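GDP-6-deoxy-D-mannose reductase (Pseudomonas aeruginosa, PDB 6X3B) probably catalyses the NADPH-dependent reduction of GDP-4-dehydro-6-deoxy-D-mannose to GDP-D-rhamnose, a step in building lipopolysaccharide O-antigen. Local coordinates at residues V132-L137 / E283-R288; R220-V225 / Q253-L258; E260-I265 / Q308-I313. One frame throughout, in Å; residues are numbered along the deposited sequence. Where two conformers were deposited one is given.

Overall arrangement
Going from the N terminus, residues 132-137, in the loop between strand 119-123 and helix 150-169, form the first half of interaction 1, whose chain loop closes only at 283-288. Within that long loop, interaction 2 opens on strand 219-224 and closes at 253-258, where strand 252-254 turns into helix 255-266. Interaction 3 starts on the same helix at 260-265 and ends at 308-313 in helix 306-320, so it follows interaction 2 in series and crosses interaction 1. Interaction 2 touches both of the others, whereas interactions 1 and 3 stay about 14 Å apart at their nearest atoms. Together they tie the edge of the main sheet to surface loops and to the C-terminal helices.

Interaction 1. Residues V132-L137 / E283-R288; sequences VAEAAL and EQRRVR
Gln-284 places CG anti to the backbone N and then bends at chi2 (82°), which swings its carboxamide onto the backbone of Val-132. Both polar atoms of that residue are met: Val-132 N donates to Gln-284 OE1 (2.9 Å), and Gln-284 NE2 donates to Val-132 O (2.8 Å), lying in the carbonyl plane on a lone pair. The other N-H of NE2 runs almost straight (176°) to Arg-286 O at 2.9 Å, within the amide plane. Three bonds therefore fix the rotation of the amide.

Glu-134, its chain extended beyond CG, crosses the Arg-286 side chain at about a right angle. Its OE2 rests on the aliphatic part, 3.4 Å from Arg-286 CD, while OE1 forms a long salt bridge to Arg-286 NH1 (3.5 Å), the two flat groups being turned 70° against each other. One water links Glu-134 OE2 with Arg-286 N, and a second links OE1 with NH1. Leu-137 supplies the apolar share: its CD1 lies 4.1 Å from Arg-286 CB, and the same methyl is also near the Arg-286 carbonyl. Arg-286 NH2 forms a salt bridge with Glu-252.

The contact lies at the surface, joining the loop that precedes helix 150-169 to the one that leads into helix 292-298; Arg-285 and Val-287 of this second loop make backbone hydrogen bonds with Ser-219, at the start of strand 219-224.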
loop_
_atom_site.group_PDB
_atom_site.type_symbol
_atom_site.label_atom_id
_atom_site.label_comp_id
_atom_site.label_asym_id
_atom_site.label_seq_id
_atom_site.Cartn_x
_atom_site.Cartn_y
_atom_site.Cartn_z
ATOM N N VAL A 132 6.027 -5.719 15.578
ATOM C CA VAL A 132 5.011 -5.231 16.502
ATOM C C VAL A 132 5.547 -5.400 17.917
ATOM O O VAL A 132 6.061 -6.469 18.267
ATOM C CB VAL A 132 3.668 -5.964 16.324
ATOM C CG1 VAL A 132 2.706 -5.559 17.412
ATOM C CG2 VAL A 132 3.058 -5.643 14.962
ATOM N N ALA A 133 5.467 -4.340 18.715
ATOM C CA ALA A 133 5.948 -4.415 20.088
ATOM C C ALA A 133 5.056 -5.342 20.901
ATOM O O ALA A 133 3.840 -5.392 20.700
ATOM C CB ALA A 133 5.987 -3.021 20.727
ATOM N N GLU A 134 5.669 -6.086 21.825
ATOM C CA GLU A 134 4.892 -7.007 22.648
ATOM C C GLU A 134 3.757 -6.296 23.378
ATOM O O GLU A 134 2.682 -6.880 23.577
ATOM C CB GLU A 134 5.814 -7.730 23.626
ATOM C CG GLU A 134 6.846 -8.567 22.905
ATOM C CD GLU A 134 7.581 -9.546 23.804
ATOM O OE1 GLU A 134 7.350 -9.551 25.035
ATOM O OE2 GLU A 134 8.394 -10.318 23.260
ATOM N N ALA A 135 3.955 -5.028 23.733
ATOM C CA ALA A 135 2.908 -4.270 24.411
ATOM C C ALA A 135 1.722 -3.971 23.507
ATOM O O ALA A 135 0.624 -3.710 24.013
ATOM C CB ALA A 135 3.485 -2.964 24.967
ATOM N N ALA A 136 1.905 -4.010 22.188
ATOM C CA ALA A 136 0.807 -3.829 21.251
ATOM C C ALA A 136 0.058 -5.119 20.952
ATOM O O ALA A 136 -0.913 -5.086 20.196
ATOM C CB ALA A 136 1.317 -3.235 19.933
ATOM N N LEU A 137 0.499 -6.253 21.493
ATOM C CA LEU A 137 -0.229 -7.497 21.293
ATOM C C LEU A 137 -1.490 -7.503 22.155
ATOM O O LEU A 137 -1.498 -6.945 23.257
ATOM C CB LEU A 137 0.652 -8.693 21.649
ATOM C CG LEU A 137 1.941 -8.877 20.841
ATOM C CD1 LEU A 137 2.580 -10.192 21.214
ATOM C CD2 LEU A 137 1.687 -8.824 19.338
ATOM N N GLU A 283 13.781 -11.712 14.803
ATOM C CA GLU A 283 13.526 -10.298 15.187
ATOM C C GLU A 283 12.229 -10.207 15.996
ATOM O O GLU A 283 12.233 -9.547 17.049
ATOM C CB GLU A 283 13.460 -9.417 13.939
ATOM N N GLN A 284 11.167 -10.862 15.525
ATOM C CA GLN A 284 9.882 -10.811 16.217
ATOM C C GLN A 284 9.743 -12.069 17.068
ATOM O O GLN A 284 9.556 -13.164 16.530
ATOM C CB GLN A 284 8.746 -10.690 15.207
ATOM C CG GLN A 284 7.374 -10.574 15.836
ATOM C CD GLN A 284 7.057 -9.173 16.276
ATOM O OE1 GLN A 284 7.573 -8.208 15.725
ATOM N NE2 GLN A 284 6.207 -9.049 17.283
ATOM N N ARG A 285 9.825 -11.911 18.394
ATOM C CA ARG A 285 9.778 -13.071 19.277
ATOM C C ARG A 285 8.367 -13.619 19.455
ATOM O O ARG A 285 8.201 -14.831 19.642
ATOM C CB ARG A 285 10.337 -12.733 20.658
ATOM C CG ARG A 285 11.650 -11.976 20.661
ATOM C CD ARG A 285 12.721 -12.736 19.904
ATOM N NE ARG A 285 12.946 -14.075 20.445
ATOM C CZ ARG A 285 13.715 -14.983 19.851
ATOM N NH1 ARG A 285 14.320 -14.670 18.714
ATOM N NH2 ARG A 285 13.886 -16.190 20.388
ATOM N N ARG A 286 7.350 -12.761 19.446
ATOM C CA ARG A 286 5.994 -13.196 19.762
ATOM C C ARG A 286 4.989 -12.525 18.841
ATOM O O ARG A 286 5.053 -11.317 18.615
ATOM C CB ARG A 286 5.632 -12.871 21.217
ATOM C CG ARG A 286 6.585 -13.461 22.246
ATOM C CD ARG A 286 6.256 -12.927 23.620
ATOM N NE ARG A 286 4.844 -13.107 23.908
ATOM C CZ ARG A 286 4.230 -12.609 24.972
ATOM N NH1 ARG A 286 4.919 -11.901 25.860
ATOM N NH2 ARG A 286 2.935 -12.825 25.150
ATOM N N VAL A 287 4.042 -13.309 18.330
ATOM C CA VAL A 287 2.958 -12.788 17.510
ATOM C C VAL A 287 1.664 -13.402 18.008
ATOM O O VAL A 287 1.534 -14.634 18.064
ATOM C CB VAL A 287 3.140 -13.074 16.008
ATOM C CG1 VAL A 287 1.911 -12.543 15.217
ATOM C CG2 VAL A 287 4.428 -12.453 15.480
ATOM N N ARG A 288 0.729 -12.544 18.401
ATOM C CA ARG A 288 -0.636 -12.938 18.729
ATOM C C ARG A 288 -1.572 -11.979 18.009
ATOM O O ARG A 288 -1.421 -10.764 18.131
ATOM C CB ARG A 288 -0.865 -12.884 20.245
ATOM C CG ARG A 288 -1.965 -13.774 20.760
ATOM C CD ARG A 288 -1.886 -13.881 22.279
ATOM N NE ARG A 288 -2.315 -12.658 22.957
ATOM C CZ ARG A 288 -1.498 -11.812 23.580
ATOM N NH1 ARG A 288 -0.190 -12.046 23.612
ATOM N NH2 ARG A 288 -1.994 -10.735 24.180
HETATM O O HOH W 1 8.182 -10.013 20.338
HETATM O O HOH W 2 8.146 -11.853 26.492
#

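Interaction 2. Residues R220-V225 / Q253-L258; sequences RDFLDV and QKIREL
Arg-220 and Gln-253 exchange two backbone hydrogen bonds, Gln-253 N to Arg-220 O at 2.9 Å and Arg-220 N to Gln-253 O at 3.0 Å, which makes them a hydrogen-bonded pair of an antiparallel bridge. Just beyond it a water bridges the backbone N of Phe-222 and the side-chain NE2 of Gln-253, accepting from both (2.9 Å each). Although the Arg-220 side chain starts from the same face of the sheet as that of Gln-253, its end leads elsewhere, and NH1 donates to Gln-284 O.

Outward from these bonds the packing gathers round the Phe-222 ring. Leu-258 CD1 sits over one face, 3.4 Å from Phe-222 CE2. Ile-255 CD1 meets the ring edge in plane, 3.6 Å from CZ, its side chain crossing that of Phe-222 at about a right angle. Also at the edge, Gln-253 CG lies 3.7 Å from Phe-222 CD2; a bend at chi2 (-100°) leaves the aliphatic carbons against the ring while the amide reaches the water. Ile-192 of helix 191-203 touches both Ile-255 and Leu-258, extending this buried apolar cluster.

The arrangement is a short antiparallel strand running directly into a helix whose first turn packs on Phe-222 of the neighbouring strand. It enlarges the Rossmann-type sheet, in line with the extended short-chain dehydrogenase fold of the epimerase/dehydratase family.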
loop_
_atom_site.group_PDB
_atom_site.type_symbol
_atom_site.label_atom_id
_atom_site.label_comp_id
_atom_site.label_asym_id
_atom_site.label_seq_id
_atom_site.Cartn_x
_atom_site.Cartn_y
_atom_site.Cartn_z
ATOM N N ARG A 220 4.059 -17.960 17.542
ATOM C CA ARG A 220 3.299 -17.429 16.425
ATOM C C ARG A 220 1.831 -17.812 16.600
ATOM O O ARG A 220 1.480 -18.683 17.396
ATOM C CB ARG A 220 3.831 -17.934 15.070
ATOM C CG ARG A 220 5.248 -17.448 14.704
ATOM C CD ARG A 220 5.245 -15.959 14.355
ATOM N NE ARG A 220 6.550 -15.486 13.872
ATOM C CZ ARG A 220 7.493 -14.971 14.657
ATOM N NH1 ARG A 220 7.292 -14.895 15.966
ATOM N NH2 ARG A 220 8.646 -14.553 14.144
ATOM N N ASP A 221 0.976 -17.151 15.841
ATOM C CA ASP A 221 -0.464 -17.392 15.863
ATOM C C ASP A 221 -0.811 -18.319 14.694
ATOM O O ASP A 221 -0.718 -17.905 13.536
ATOM C CB ASP A 221 -1.204 -16.061 15.752
ATOM C CG ASP A 221 -2.697 -16.195 15.938
ATOM O OD1 ASP A 221 -3.259 -17.218 15.460
ATOM O OD2 ASP A 221 -3.311 -15.263 16.544
ATOM N N PHE A 222 -1.245 -19.553 14.997
ATOM C CA PHE A 222 -1.557 -20.575 13.999
ATOM C C PHE A 222 -3.045 -20.905 13.921
ATOM O O PHE A 222 -3.735 -20.966 14.943
ATOM C CB PHE A 222 -0.823 -21.893 14.302
ATOM C CG PHE A 222 0.672 -21.809 14.175
ATOM C CD1 PHE A 222 1.291 -22.063 12.962
ATOM C CD2 PHE A 222 1.463 -21.528 15.285
ATOM C CE1 PHE A 222 2.685 -21.994 12.852
ATOM C CE2 PHE A 222 2.843 -21.460 15.175
ATOM C CZ PHE A 222 3.449 -21.687 13.960
ATOM N N LEU A 223 -3.512 -21.194 12.698
ATOM C CA LEU A 223 -4.814 -21.796 12.433
ATOM C C LEU A 223 -4.659 -22.983 11.491
ATOM O O LEU A 223 -3.835 -22.958 10.571
ATOM C CB LEU A 223 -5.783 -20.791 11.785
ATOM C CG LEU A 223 -6.353 -19.669 12.649
ATOM C CD1 LEU A 223 -7.068 -18.662 11.758
ATOM C CD2 LEU A 223 -7.309 -20.255 13.682
ATOM N N ASP A 224 -5.481 -24.013 11.690
ATOM C CA ASP A 224 -5.638 -25.012 10.644
ATOM C C ASP A 224 -6.182 -24.354 9.386
ATOM O O ASP A 224 -7.021 -23.450 9.457
ATOM C CB ASP A 224 -6.599 -26.129 11.078
ATOM C CG ASP A 224 -6.504 -27.345 10.167
ATOM O OD1 ASP A 224 -7.194 -27.387 9.125
ATOM O OD2 ASP A 224 -5.708 -28.242 10.486
ATOM N N VAL A 225 -5.719 -24.824 8.223
ATOM C CA VAL A 225 -6.190 -24.264 6.955
ATOM C C VAL A 225 -7.710 -24.338 6.842
ATOM O O VAL A 225 -8.335 -23.481 6.209
ATOM C CB VAL A 225 -5.491 -24.971 5.773
ATOM C CG1 VAL A 225 -5.796 -26.467 5.771
ATOM C CG2 VAL A 225 -5.862 -24.321 4.435
ATOM N N GLN A 253 1.507 -19.944 19.992
ATOM C CA GLN A 253 2.138 -21.250 20.134
ATOM C C GLN A 253 3.640 -21.112 19.959
ATOM O O GLN A 253 4.099 -20.554 18.955
ATOM C CB GLN A 253 1.616 -22.246 19.107
ATOM C CG GLN A 253 0.179 -22.058 18.758
ATOM C CD GLN A 253 -0.712 -23.023 19.492
ATOM O OE1 GLN A 253 -0.256 -23.794 20.328
ATOM N NE2 GLN A 253 -1.996 -22.978 19.191
ATOM N N LYS A 254 4.397 -21.641 20.917
ATOM C CA LYS A 254 5.847 -21.716 20.784
ATOM C C LYS A 254 6.239 -22.803 19.791
ATOM O O LYS A 254 5.778 -23.947 19.891
ATOM C CB LYS A 254 6.494 -21.996 22.135
ATOM C CG LYS A 254 6.279 -20.898 23.152
ATOM C CD LYS A 254 6.834 -21.298 24.504
ATOM C CE LYS A 254 5.942 -20.781 25.613
ATOM N NZ LYS A 254 5.783 -21.792 26.698
ATOM N N ILE A 255 7.099 -22.449 18.834
ATOM C CA ILE A 255 7.516 -23.403 17.807
ATOM C C ILE A 255 8.038 -24.690 18.437
ATOM O O ILE A 255 7.723 -25.798 17.980
ATOM C CB ILE A 255 8.573 -22.766 16.885
ATOM C CG1 ILE A 255 8.034 -21.496 16.228
ATOM C CG2 ILE A 255 9.042 -23.767 15.847
ATOM C CD1 ILE A 255 6.582 -21.584 15.809
ATOM N N ARG A 256 8.833 -24.564 19.505
ATOM C CA ARG A 256 9.436 -25.737 20.128
ATOM C C ARG A 256 8.377 -26.672 20.703
ATOM O O ARG A 256 8.494 -27.902 20.591
ATOM C CB ARG A 256 10.414 -25.299 21.223
ATOM C CG ARG A 256 10.957 -26.452 22.042
ATOM C CD ARG A 256 11.814 -25.953 23.180
ATOM N NE ARG A 256 12.925 -25.141 22.696
ATOM C CZ ARG A 256 14.055 -25.629 22.191
ATOM N NH1 ARG A 256 14.242 -26.939 22.105
ATOM N NH2 ARG A 256 15.008 -24.802 21.777
ATOM N N GLU A 257 7.342 -26.108 21.332
ATOM C CA GLU A 257 6.263 -26.928 21.870
ATOM C C GLU A 257 5.472 -27.609 20.762
ATOM O O GLU A 257 5.030 -28.749 20.928
ATOM C CB GLU A 257 5.342 -26.082 22.749
ATOM C CG GLU A 257 5.991 -25.691 24.082
ATOM C CD GLU A 257 5.099 -24.817 24.955
ATOM O OE1 GLU A 257 3.886 -24.719 24.670
ATOM O OE2 GLU A 257 5.619 -24.227 25.928
ATOM N N LEU A 258 5.283 -26.940 19.621
ATOM C CA LEU A 258 4.651 -27.615 18.490
ATOM C C LEU A 258 5.503 -28.776 17.989
ATOM O O LEU A 258 4.975 -29.853 17.686
ATOM C CB LEU A 258 4.382 -26.627 17.360
ATOM C CG LEU A 258 3.385 -25.528 17.694
ATOM C CD1 LEU A 258 3.160 -24.609 16.505
ATOM C CD2 LEU A 258 2.093 -26.200 18.097
HETATM O O HOH W 3 -2.189 -20.573 17.505
#

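Interaction 3. Residues E260-I265 / Q308-I313; sequences ELLADI and QSLRAI
Ser-309 OG, next in the chain to Leu-310, which packs on Leu-261, is held by a hydrogen bond with Asp-224 OD2 and a weak one to Thr-305 O. Between helices 260-265 and 308-313 themselves the contact is apolar. Leu-310 wedges in among three side chains: its CD1 meets Leu-261, its CB is shared by Leu-262 and Ile-265, and its CD2 also lies near Leu-262. Leu-261, with CG anti to the backbone N (chi1 -176°), brings CD2 to 3.6 Å from Leu-310 CD1. Leu-262 approaches at about a right angle, its CD2 3.7 Å from Leu-310 CB, and the same methyl lies 4.3 Å from Ile-313 CD1. Ile-265 also comes across Leu-310, with CD1 3.7 Å from CB, while its CG2 branch, 3.9 Å from Arg-311 CG, crosses the aliphatic start of that arginine at about a right angle.

The axes of the two six-residue segments approach to 9.6 Å and cross at -62°. Helix 191-203 packs against both partners, Ile-199 meeting Leu-262 and Ile-192 meeting Leu-310 and Ile-313; Ile-182 of strand 172-182 touches Ser-309 and Ile-313, placing helix 306-320 against the main sheet.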
loop_
_atom_site.group_PDB
_atom_site.type_symbol
_atom_site.label_atom_id
_atom_site.label_comp_id
_atom_site.label_asym_id
_atom_site.label_seq_id
_atom_site.Cartn_x
_atom_site.Cartn_y
_atom_site.Cartn_z
ATOM N N GLU A 260 7.628 -30.552 19.730
ATOM C CA GLU A 260 7.494 -31.606 20.726
ATOM C C GLU A 260 6.163 -32.342 20.585
ATOM O O GLU A 260 6.114 -33.571 20.710
ATOM C CB GLU A 260 7.649 -31.022 22.129
ATOM C CG GLU A 260 9.122 -30.718 22.479
ATOM C CD GLU A 260 9.266 -29.928 23.758
ATOM O OE1 GLU A 260 9.775 -30.487 24.762
ATOM O OE2 GLU A 260 8.865 -28.743 23.762
ATOM N N LEU A 261 5.075 -31.609 20.316
ATOM C CA LEU A 261 3.783 -32.263 20.131
ATOM C C LEU A 261 3.765 -33.113 18.865
ATOM O O LEU A 261 3.145 -34.181 18.842
ATOM C CB LEU A 261 2.656 -31.224 20.112
ATOM C CG LEU A 261 1.217 -31.752 20.013
ATOM C CD1 LEU A 261 0.937 -32.746 21.130
ATOM C CD2 LEU A 261 0.201 -30.596 20.062
ATOM N N LEU A 262 4.447 -32.672 17.805
ATOM C CA LEU A 262 4.572 -33.514 16.618
ATOM C C LEU A 262 5.269 -34.833 16.950
ATOM O O LEU A 262 4.796 -35.908 16.574
ATOM C CB LEU A 262 5.333 -32.776 15.517
ATOM C CG LEU A 262 4.576 -31.798 14.612
ATOM C CD1 LEU A 262 5.602 -30.998 13.799
ATOM C CD2 LEU A 262 3.609 -32.511 13.686
ATOM N N ALA A 263 6.415 -34.763 17.637
ATOM C CA ALA A 263 7.125 -35.970 18.053
ATOM C C ALA A 263 6.238 -36.871 18.900
ATOM O O ALA A 263 6.225 -38.094 18.711
ATOM C CB ALA A 263 8.392 -35.596 18.828
ATOM N N ASP A 264 5.490 -36.284 19.837
ATOM C CA ASP A 264 4.593 -37.068 20.680
ATOM C C ASP A 264 3.529 -37.769 19.842
ATOM O O ASP A 264 3.272 -38.969 20.013
ATOM C CB ASP A 264 3.952 -36.161 21.740
ATOM C CG ASP A 264 3.259 -36.945 22.843
ATOM O OD1 ASP A 264 3.555 -38.148 23.001
ATOM O OD2 ASP A 264 2.409 -36.361 23.553
ATOM N N ILE A 265 2.904 -37.036 18.918
ATOM C CA ILE A 265 1.888 -37.642 18.058
ATOM C C ILE A 265 2.495 -38.768 17.231
ATOM O O ILE A 265 1.865 -39.812 17.008
ATOM C CB ILE A 265 1.241 -36.571 17.167
ATOM C CG1 ILE A 265 0.430 -35.589 18.023
ATOM C CG2 ILE A 265 0.325 -37.207 16.088
ATOM C CD1 ILE A 265 0.149 -34.247 17.316
ATOM N N GLN A 308 -5.126 -31.950 16.434
ATOM C CA GLN A 308 -5.683 -32.489 15.195
ATOM C C GLN A 308 -4.948 -31.942 13.973
ATOM O O GLN A 308 -4.700 -32.681 13.009
ATOM C CB GLN A 308 -7.185 -32.202 15.087
ATOM C CG GLN A 308 -7.746 -32.674 13.758
ATOM C CD GLN A 308 -9.262 -32.740 13.721
ATOM O OE1 GLN A 308 -9.939 -32.435 14.704
ATOM N NE2 GLN A 308 -9.799 -33.156 12.581
ATOM N N SER A 309 -4.600 -30.645 13.986
ATOM C CA SER A 309 -3.896 -30.060 12.848
ATOM C C SER A 309 -2.550 -30.726 12.629
ATOM O O SER A 309 -2.152 -30.981 11.489
ATOM C CB SER A 309 -3.660 -28.561 13.065
ATOM O OG SER A 309 -4.876 -27.852 13.067
ATOM N N LEU A 310 -1.815 -30.964 13.708
ATOM C CA LEU A 310 -0.490 -31.557 13.589
ATOM C C LEU A 310 -0.572 -33.028 13.179
ATOM O O LEU A 310 0.250 -33.514 12.392
ATOM C CB LEU A 310 0.254 -31.405 14.914
ATOM C CG LEU A 310 0.607 -29.975 15.324
ATOM C CD1 LEU A 310 1.245 -29.961 16.701
ATOM C CD2 LEU A 310 1.547 -29.340 14.297
ATOM N N ARG A 311 -1.544 -33.761 13.723
ATOM C CA ARG A 311 -1.714 -35.146 13.296
ATOM C C ARG A 311 -2.021 -35.212 11.812
ATOM O O ARG A 311 -1.492 -36.072 11.093
ATOM C CB ARG A 311 -2.830 -35.814 14.101
ATOM C CG ARG A 311 -2.885 -37.333 13.911
ATOM C CD ARG A 311 -3.854 -37.971 14.883
ATOM N NE ARG A 311 -5.099 -37.217 14.935
ATOM C CZ ARG A 311 -5.568 -36.607 16.019
ATOM N NH1 ARG A 311 -4.908 -36.685 17.164
ATOM N NH2 ARG A 311 -6.719 -35.956 15.950
ATOM N N ALA A 312 -2.847 -34.285 11.328
ATOM C CA ALA A 312 -3.231 -34.289 9.924
ATOM C C ALA A 312 -2.009 -34.114 9.029
ATOM O O ALA A 312 -1.857 -34.838 8.035
ATOM C CB ALA A 312 -4.293 -33.203 9.669
ATOM N N ILE A 313 -1.094 -33.203 9.384
ATOM C CA ILE A 313 0.062 -33.033 8.501
ATOM C C ILE A 313 1.027 -34.216 8.608
ATOM O O ILE A 313 1.685 -34.569 7.621
ATOM C CB ILE A 313 0.792 -31.688 8.726
ATOM C CG1 ILE A 313 1.368 -31.562 10.136
ATOM C CG2 ILE A 313 -0.123 -30.521 8.400
ATOM C CD1 ILE A 313 2.247 -30.302 10.314
#